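Local coordinates for protein endonuclease 8-like L720 (Acanthamoeba polyphaga mimivirus, PDB 4MB7) that belongs to the endonuclease VIII-like family of proteins, combining a beta-sheet-rich lobe with a helix–two-turn–helix (H2TH) domain and a bound zinc ion, at residues H15-R20 against I40-W45; M32-I37 against P61-R66; G181-Q186 against P237-Y242. One frame throughout, in Å; residues are numbered along the deposited sequence.

Contact 1: H15-R20 against I40-W45; sequences HTKNHR and IIRKWW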
# COMPACT_ATOMS: atom_id res chain seq x y z
N HIS A 15 5.13 -10.16 14.37
CA HIS A 15 5.57 -11.04 15.45
C HIS A 15 4.43 -11.35 16.43
O HIS A 15 4.67 -11.83 17.54
CB HIS A 15 6.79 -10.46 16.17
CG HIS A 15 8.03 -10.48 15.33
ND1 HIS A 15 8.49 -9.37 14.66
CD2 HIS A 15 8.90 -11.48 15.05
CE1 HIS A 15 9.60 -9.68 14.01
NE2 HIS A 15 9.87 -10.95 14.23
N THR A 16 3.21 -11.08 16.00
CA THR A 16 2.02 -11.54 16.71
C THR A 16 1.60 -12.91 16.18
O THR A 16 0.66 -13.52 16.69
CB THR A 16 0.85 -10.55 16.57
OG1 THR A 16 0.62 -10.26 15.18
CG2 THR A 16 1.14 -9.26 17.31
N LYS A 17 2.31 -13.38 15.16
CA LYS A 17 2.11 -14.70 14.58
C LYS A 17 2.16 -15.79 15.66
O LYS A 17 2.93 -15.70 16.61
CB LYS A 17 3.19 -14.96 13.52
CG LYS A 17 3.21 -16.36 12.95
CD LYS A 17 4.41 -16.56 12.05
CE LYS A 17 4.52 -18.01 11.59
NZ LYS A 17 5.69 -18.22 10.69
N ASN A 18 1.30 -16.80 15.49
CA ASN A 18 1.20 -17.96 16.39
C ASN A 18 0.52 -17.70 17.74
O ASN A 18 0.47 -18.58 18.59
CB ASN A 18 2.56 -18.64 16.59
CG ASN A 18 3.14 -19.17 15.30
OD1 ASN A 18 2.41 -19.65 14.43
ND2 ASN A 18 4.45 -19.08 15.15
N HIS A 19 -0.00 -16.49 17.93
CA HIS A 19 -0.71 -16.17 19.16
C HIS A 19 -2.23 -16.26 19.01
O HIS A 19 -2.77 -16.08 17.92
CB HIS A 19 -0.29 -14.79 19.69
CG HIS A 19 1.10 -14.76 20.23
ND1 HIS A 19 1.42 -15.21 21.50
CD2 HIS A 19 2.27 -14.35 19.68
CE1 HIS A 19 2.71 -15.07 21.70
NE2 HIS A 19 3.25 -14.55 20.62
N ARG A 20 -2.90 -16.55 20.12
CA ARG A 20 -4.34 -16.79 20.12
C ARG A 20 -5.13 -15.53 20.44
O ARG A 20 -4.75 -14.75 21.30
CB ARG A 20 -4.68 -17.89 21.13
CG ARG A 20 -6.15 -18.24 21.22
CD ARG A 20 -6.38 -19.41 22.16
NE ARG A 20 -5.73 -19.21 23.45
CZ ARG A 20 -6.26 -18.54 24.47
NH1 ARG A 20 -7.48 -18.02 24.36
NH2 ARG A 20 -5.59 -18.41 25.60
N ILE A 40 -6.26 -18.57 15.83
CA ILE A 40 -4.82 -18.40 15.91
C ILE A 40 -4.31 -17.60 14.72
O ILE A 40 -4.70 -17.85 13.58
CB ILE A 40 -4.10 -19.76 15.92
CG1 ILE A 40 -4.67 -20.67 17.00
CG2 ILE A 40 -2.60 -19.57 16.10
CD1 ILE A 40 -4.45 -20.16 18.40
N ILE A 41 -3.44 -16.62 14.99
CA ILE A 41 -2.78 -15.89 13.91
C ILE A 41 -1.75 -16.79 13.24
O ILE A 41 -0.71 -17.09 13.82
CB ILE A 41 -2.09 -14.62 14.44
CG1 ILE A 41 -3.12 -13.64 15.00
CG2 ILE A 41 -1.27 -13.95 13.33
CD1 ILE A 41 -2.53 -12.32 15.47
N ARG A 42 -2.06 -17.22 12.03
CA ARG A 42 -1.18 -18.14 11.31
C ARG A 42 -0.09 -17.41 10.53
O ARG A 42 1.06 -17.82 10.54
CB ARG A 42 -2.00 -19.02 10.36
CG ARG A 42 -1.17 -19.94 9.48
CD ARG A 42 -0.29 -20.87 10.31
NE ARG A 42 0.55 -21.73 9.46
CZ ARG A 42 1.75 -21.39 9.01
NH1 ARG A 42 2.28 -20.22 9.32
NH2 ARG A 42 2.43 -22.24 8.25
N LYS A 43 -0.47 -16.32 9.86
CA LYS A 43 0.47 -15.62 8.98
C LYS A 43 0.02 -14.20 8.64
O LYS A 43 -1.17 -13.93 8.48
CB LYS A 43 0.66 -16.42 7.69
CG LYS A 43 1.74 -15.89 6.76
N TRP A 44 0.99 -13.29 8.55
CA TRP A 44 0.77 -11.96 8.00
C TRP A 44 1.50 -11.87 6.66
O TRP A 44 2.57 -12.46 6.49
CB TRP A 44 1.36 -10.88 8.91
CG TRP A 44 0.70 -10.69 10.24
CD1 TRP A 44 1.03 -11.32 11.41
CD2 TRP A 44 -0.35 -9.77 10.56
NE1 TRP A 44 0.22 -10.87 12.42
CE2 TRP A 44 -0.63 -9.92 11.93
CE3 TRP A 44 -1.10 -8.86 9.81
CZ2 TRP A 44 -1.63 -9.18 12.57
CZ3 TRP A 44 -2.08 -8.12 10.45
CH2 TRP A 44 -2.34 -8.29 11.81
N TRP A 45 0.93 -11.13 5.72
CA TRP A 45 1.66 -10.70 4.53
C TRP A 45 1.03 -9.44 3.96
O TRP A 45 -0.06 -9.04 4.37
CB TRP A 45 1.76 -11.83 3.48
CG TRP A 45 0.49 -12.14 2.73
CD1 TRP A 45 0.18 -11.77 1.45
CD2 TRP A 45 -0.61 -12.93 3.20
NE1 TRP A 45 -1.05 -12.26 1.10
CE2 TRP A 45 -1.56 -12.98 2.15
CE3 TRP A 45 -0.89 -13.59 4.40
CZ2 TRP A 45 -2.77 -13.66 2.28
CZ3 TRP A 45 -2.09 -14.27 4.52
CH2 TRP A 45 -3.02 -14.30 3.46
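Trp44 and Thr16 cross obliquely, the indole presenting its N-H edge to the hydroxyl. Trp44 NE1 donates to Thr16 OG1 at 2.9 Å, but the bond is bent, 134° at the hydrogen, and the oxygen is tilted out of the ring plane. OG1 sits in the crowded position between backbone N and carbonyl carbon (chi1 52°), where Ile13 O also bonds it. Ile41 points into the turn, its CD1 lying 3.6 Å from Thr16 O. Lys17 and Arg42 run side by side, the extended lysine chain passing a carbonyl oxygen, with Lys17 CG 3.5 Å from Arg42 O. The type II turn from Thr16 to His19, closed by His19 N to Thr16 O, is held to the strand by two backbone bonds: Asn18 N to Ile41 O at 2.6 Å, and Ile41 N to His19 O at 3.1 Å, almost straight at 175°. A single beta bridge joins Arg20 to Ile40, Ile40 CD1 lying 3.6 Å from Arg20 CB. Strand 40-47, outermost in its sheet, takes this loop along one edge and pairs with strand 50-56 along the other, with a classic bulge at Arg42 and Lys43 opposite Met54. Trp44 touches Tyr10 and Ile13 of helix 5-13, and Ile41 touches Leu93 of strand 89-93.

Contact 2: M32-I37 against P61-R66; sequences MNVDLI and PTYVIR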
# COMPACT_ATOMS: atom_id res chain seq x y z
N MET A 32 -18.18 -7.92 10.11
CA MET A 32 -17.76 -9.16 9.47
C MET A 32 -18.67 -10.33 9.86
O MET A 32 -18.71 -11.35 9.16
CB MET A 32 -16.30 -9.47 9.78
CG MET A 32 -15.33 -8.42 9.26
SD MET A 32 -13.60 -8.87 9.48
CE MET A 32 -13.61 -9.37 11.20
N ASN A 33 -19.37 -10.18 10.98
CA ASN A 33 -20.43 -11.11 11.38
C ASN A 33 -19.96 -12.55 11.58
O ASN A 33 -20.70 -13.50 11.30
CB ASN A 33 -21.59 -11.04 10.37
CG ASN A 33 -22.91 -11.50 10.96
OD1 ASN A 33 -23.09 -11.50 12.18
ND2 ASN A 33 -23.84 -11.87 10.10
N VAL A 34 -18.74 -12.72 12.07
CA VAL A 34 -18.18 -14.04 12.35
C VAL A 34 -17.45 -14.04 13.69
O VAL A 34 -16.71 -13.10 13.99
CB VAL A 34 -17.21 -14.50 11.23
CG1 VAL A 34 -16.43 -15.73 11.65
CG2 VAL A 34 -17.97 -14.76 9.93
N ASP A 35 -17.66 -15.08 14.49
CA ASP A 35 -16.99 -15.19 15.79
C ASP A 35 -15.55 -15.69 15.62
O ASP A 35 -15.32 -16.82 15.17
CB ASP A 35 -17.77 -16.13 16.71
CG ASP A 35 -17.16 -16.22 18.10
OD1 ASP A 35 -16.45 -15.28 18.51
OD2 ASP A 35 -17.38 -17.24 18.78
N LEU A 36 -14.59 -14.85 15.99
CA LEU A 36 -13.17 -15.18 15.79
C LEU A 36 -12.43 -15.45 17.10
O LEU A 36 -11.20 -15.56 17.10
CB LEU A 36 -12.47 -14.06 15.02
CG LEU A 36 -12.91 -13.86 13.57
CD1 LEU A 36 -12.16 -12.70 12.94
CD2 LEU A 36 -12.70 -15.13 12.76
N ILE A 37 -13.17 -15.56 18.20
CA ILE A 37 -12.56 -15.87 19.49
C ILE A 37 -11.78 -17.18 19.43
O ILE A 37 -12.24 -18.15 18.83
CB ILE A 37 -13.63 -15.96 20.61
CG1 ILE A 37 -14.33 -14.61 20.78
CG2 ILE A 37 -13.00 -16.38 21.93
CD1 ILE A 37 -13.41 -13.50 21.23
N PRO A 61 -13.53 -23.13 9.89
CA PRO A 61 -13.07 -22.56 8.62
C PRO A 61 -11.96 -21.53 8.81
O PRO A 61 -11.99 -20.75 9.77
CB PRO A 61 -14.33 -21.90 8.05
CG PRO A 61 -15.20 -21.66 9.24
CD PRO A 61 -14.94 -22.80 10.16
N THR A 62 -11.00 -21.53 7.90
CA THR A 62 -9.93 -20.55 7.89
C THR A 62 -10.44 -19.24 7.30
O THR A 62 -11.20 -19.24 6.34
CB THR A 62 -8.72 -21.06 7.08
OG1 THR A 62 -8.10 -22.15 7.79
CG2 THR A 62 -7.69 -19.96 6.87
N TYR A 63 -10.02 -18.12 7.88
CA TYR A 63 -10.39 -16.81 7.36
C TYR A 63 -9.17 -15.93 7.11
O TYR A 63 -8.12 -16.11 7.72
CB TYR A 63 -11.35 -16.10 8.31
CG TYR A 63 -12.73 -16.69 8.36
CD1 TYR A 63 -13.63 -16.51 7.31
CD2 TYR A 63 -13.15 -17.42 9.46
CE1 TYR A 63 -14.90 -17.05 7.35
CE2 TYR A 63 -14.43 -17.97 9.51
CZ TYR A 63 -15.30 -17.78 8.46
OH TYR A 63 -16.56 -18.32 8.52
N VAL A 64 -9.33 -14.98 6.19
CA VAL A 64 -8.30 -13.97 5.96
C VAL A 64 -8.90 -12.59 6.14
O VAL A 64 -9.90 -12.24 5.52
CB VAL A 64 -7.70 -14.09 4.54
CG1 VAL A 64 -6.75 -12.93 4.27
CG2 VAL A 64 -6.99 -15.42 4.37
N ILE A 65 -8.29 -11.80 7.01
CA ILE A 65 -8.70 -10.41 7.19
C ILE A 65 -7.81 -9.51 6.34
O ILE A 65 -6.59 -9.53 6.47
CB ILE A 65 -8.61 -9.97 8.65
CG1 ILE A 65 -9.57 -10.79 9.51
CG2 ILE A 65 -8.92 -8.49 8.78
CD1 ILE A 65 -9.54 -10.42 10.98
N ARG A 66 -8.44 -8.73 5.46
CA ARG A 66 -7.71 -7.80 4.62
C ARG A 66 -7.90 -6.37 5.11
O ARG A 66 -9.02 -5.91 5.32
CB ARG A 66 -8.17 -7.90 3.16
CG ARG A 66 -7.34 -7.06 2.20
CD ARG A 66 -8.00 -6.99 0.83
NE ARG A 66 -9.22 -6.18 0.87
CZ ARG A 66 -10.12 -6.14 -0.10
NH1 ARG A 66 -9.95 -6.87 -1.20
NH2 ARG A 66 -11.20 -5.39 0.03
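The ring of Tyr63 is met obliquely by two aliphatic side chains, Val34 near its hydroxyl end and Leu36 nearer its root. Val34 and Tyr63 meet end to end: Val34 CG1, anti to its backbone N (chi1 169°), comes to 3.7 Å from Tyr63 CE2. The phenol oxygen stands about equally far from both valine methyls, Tyr63 OH being 4.1 Å from Val34 CG1 and from Val34 CG2. The Leu36 side chain runs obliquely to that of Tyr63 and brings its CD2 to 4.0 Å from Tyr63 CD2. The other leucine branch serves a second partner: Leu36 CD1 meets Ile65 CD1 head-on at 4.0 Å. Ile65 holds its delta methyl at full stretch (chi2 179°), and Met32 reaches that same methyl with its CE, 4.2 Å from Ile65 CD1. No hydrogen bond crosses the contact. The backbones stay well apart, Leu36 CA lying 9.0 Å from Tyr63 CA, so the side chains alone span the gap. Tyr63 and Ile65, alternate residues of one strand, face the same loop. That loop leaves helix 27-32 through Asn33, which has positive phi, and leads toward strand 40-47. It packs over strand 63-70, which runs between strands 50-56 and 104-109; Leu108 of the latter touches Met32, Val34 and Tyr63, while Leu55 of the former touches Ile65.

Contact 3: G181-Q186 against P237-Y242; sequences GNILQQ and PILRIY. With SO4 (sulfate ion), chain D.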
# COMPACT_ATOMS: atom_id res chain seq x y z
N GLY A 181 1.55 5.43 -4.36
CA GLY A 181 0.48 6.37 -4.09
C GLY A 181 0.75 7.75 -4.66
O GLY A 181 1.65 7.92 -5.48
N ASN A 182 -0.03 8.72 -4.21
CA ASN A 182 -0.01 10.06 -4.80
C ASN A 182 1.31 10.81 -4.62
O ASN A 182 1.74 11.52 -5.52
CB ASN A 182 -1.17 10.90 -4.25
CG ASN A 182 -1.41 12.16 -5.06
OD1 ASN A 182 -1.33 12.14 -6.29
ND2 ASN A 182 -1.69 13.26 -4.37
N ILE A 183 1.94 10.66 -3.46
CA ILE A 183 3.21 11.32 -3.20
C ILE A 183 4.33 10.73 -4.06
O ILE A 183 5.10 11.47 -4.67
CB ILE A 183 3.60 11.25 -1.71
CG1 ILE A 183 2.58 12.01 -0.86
CG2 ILE A 183 4.99 11.81 -1.49
CD1 ILE A 183 2.94 12.07 0.61
N LEU A 184 4.40 9.41 -4.11
CA LEU A 184 5.44 8.72 -4.88
C LEU A 184 5.38 9.03 -6.37
O LEU A 184 6.41 9.31 -6.98
CB LEU A 184 5.34 7.20 -4.67
CG LEU A 184 5.93 6.63 -3.39
CD1 LEU A 184 5.53 5.17 -3.22
CD2 LEU A 184 7.45 6.77 -3.39
N GLN A 185 4.19 8.99 -6.94
CA GLN A 185 4.03 9.18 -8.38
C GLN A 185 4.51 10.56 -8.85
O GLN A 185 5.16 10.67 -9.88
CB GLN A 185 2.59 8.90 -8.83
CG GLN A 185 1.54 9.83 -8.24
CD GLN A 185 1.25 11.02 -9.14
OE1 GLN A 185 1.72 11.08 -10.27
NE2 GLN A 185 0.46 11.96 -8.64
N GLN A 186 4.20 11.60 -8.08
CA GLN A 186 4.57 12.96 -8.49
C GLN A 186 6.03 13.30 -8.17
O GLN A 186 6.66 14.07 -8.88
CB GLN A 186 3.61 14.00 -7.92
CG GLN A 186 3.56 14.08 -6.40
CD GLN A 186 2.37 14.89 -5.91
OE1 GLN A 186 2.49 16.08 -5.62
NE2 GLN A 186 1.21 14.24 -5.82
N PRO A 237 15.00 16.06 5.15
CA PRO A 237 13.94 16.14 4.13
C PRO A 237 14.33 15.42 2.85
O PRO A 237 15.51 15.38 2.49
CB PRO A 237 13.81 17.65 3.88
CG PRO A 237 15.14 18.21 4.27
CD PRO A 237 15.61 17.38 5.42
N ILE A 238 13.34 14.83 2.17
CA ILE A 238 13.59 14.12 0.92
C ILE A 238 12.59 14.49 -0.17
O ILE A 238 12.81 14.20 -1.34
CB ILE A 238 13.54 12.59 1.11
CG1 ILE A 238 12.14 12.14 1.50
CG2 ILE A 238 14.57 12.14 2.15
CD1 ILE A 238 11.70 10.88 0.80
N LEU A 239 11.48 15.12 0.23
CA LEU A 239 10.46 15.53 -0.73
C LEU A 239 10.91 16.78 -1.50
O LEU A 239 11.43 17.72 -0.91
CB LEU A 239 9.13 15.80 -0.03
CG LEU A 239 8.53 14.62 0.74
CD1 LEU A 239 7.20 15.00 1.36
CD2 LEU A 239 8.37 13.41 -0.17
N ARG A 240 10.70 16.78 -2.81
CA ARG A 240 11.20 17.85 -3.66
C ARG A 240 10.10 18.62 -4.39
O ARG A 240 10.31 19.77 -4.79
CB ARG A 240 12.21 17.30 -4.67
CG ARG A 240 13.50 16.78 -4.04
CD ARG A 240 14.24 15.83 -4.97
NE ARG A 240 14.69 16.48 -6.20
CZ ARG A 240 15.12 15.83 -7.28
NH1 ARG A 240 15.13 14.51 -7.29
NH2 ARG A 240 15.52 16.51 -8.35
N ILE A 241 8.94 18.01 -4.57
CA ILE A 241 7.88 18.65 -5.34
C ILE A 241 6.51 18.56 -4.67
O ILE A 241 5.59 19.30 -5.01
CB ILE A 241 7.79 18.07 -6.78
CG1 ILE A 241 7.13 19.08 -7.73
CG2 ILE A 241 7.05 16.74 -6.78
CD1 ILE A 241 7.91 20.36 -7.89
N TYR A 242 6.37 17.66 -3.69
CA TYR A 242 5.08 17.45 -3.04
C TYR A 242 4.64 18.68 -2.24
O TYR A 242 5.30 19.07 -1.27
CB TYR A 242 5.10 16.21 -2.15
CG TYR A 242 3.75 15.91 -1.52
CD1 TYR A 242 2.67 15.53 -2.30
CD2 TYR A 242 3.57 16.01 -0.15
CE1 TYR A 242 1.44 15.25 -1.73
CE2 TYR A 242 2.34 15.73 0.43
CZ TYR A 242 1.28 15.36 -0.37
OH TYR A 242 0.06 15.08 0.20
S SO4 D . -2.75 7.55 -2.06
O1 SO4 D . -2.29 6.26 -1.55
O2 SO4 D . -4.06 7.86 -1.50
O3 SO4 D . -1.79 8.59 -1.68
O4 SO4 D . -2.85 7.49 -3.52
O HOH W 1 -2.21 13.08 -1.56
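Helix 182-191 of the H2TH domain begins here, with Gly181 at its N-cap, and its first turn packs against the chain that leads from helix 205-230 toward the zinc site. At the centre is a CH-pi interaction: Ile183 lies over one face of the Tyr242 ring, the two side chains crossing at about a right angle. Ile183 CG1 is 3.6 Å from the Tyr242 ring centroid and 15° off the ring normal. Ile183 CD1 continues over the same ring toward CE2, while the other branch turns elsewhere, Ile183 CG2 meeting Leu239 CD2 at 4.0 Å. Tyr242 reaches the helix because its CG is anti to the backbone N (chi1 -176°). Gln186 comes to the ring's edge, its OE1 3.4 Å from Tyr242 CD1 and its amide plane inclined at 67° to the ring. The amide is held by its other end, where Gln186 NE2 donates to Asn182 O at 2.8 Å from above the carbonyl plane; OE1 has a weak bond from Thr266 N. Ile241 CG2 approaches Gln186 O at 3.4 Å. At the start of the helix Asn182 N donates to sulfate O3 at 3.1 Å, in a nearly straight bond, while Arg263 and Lys49 also hold the ion. A water oxygen accepts from Asn182 ND2 at 2.9 Å and makes a weak bond with Tyr242 OH; Asn182 ND2 also bonds Met264 O. No hydrogen bond runs directly between the two segments: the direct contact is by dispersion and CH-pi attraction, while Glu187 of the same helix takes the backbone N-H groups of Arg240, Ile241 and Tyr242. Buried Gln186 has bonds at both ends of its amide. The sulfate, probably from the crystallisation liquor, marks where the helix's positive end and two basic side chains would together draw an anion.

Contacts 1 and 2 share one antiparallel sheet, strand 40-47 belonging to the first and strand 63-70 to the second. Their centres are 14 Å apart, and they touch where Trp45 CH2 packs 4.1 Å from Val64 CG1; along the chain their segments alternate. Contact 3 lies on the opposite side of the chain's centre, its own centre 34 Å from that of contact 1 and 37 Å from that of contact 2, with nearest atoms about 17 Å away in both cases. It is the one beside the metal: the Ile241 side chain is about 6 Å from the zinc ion held by Cys247, His251, Cys268 and Cys271.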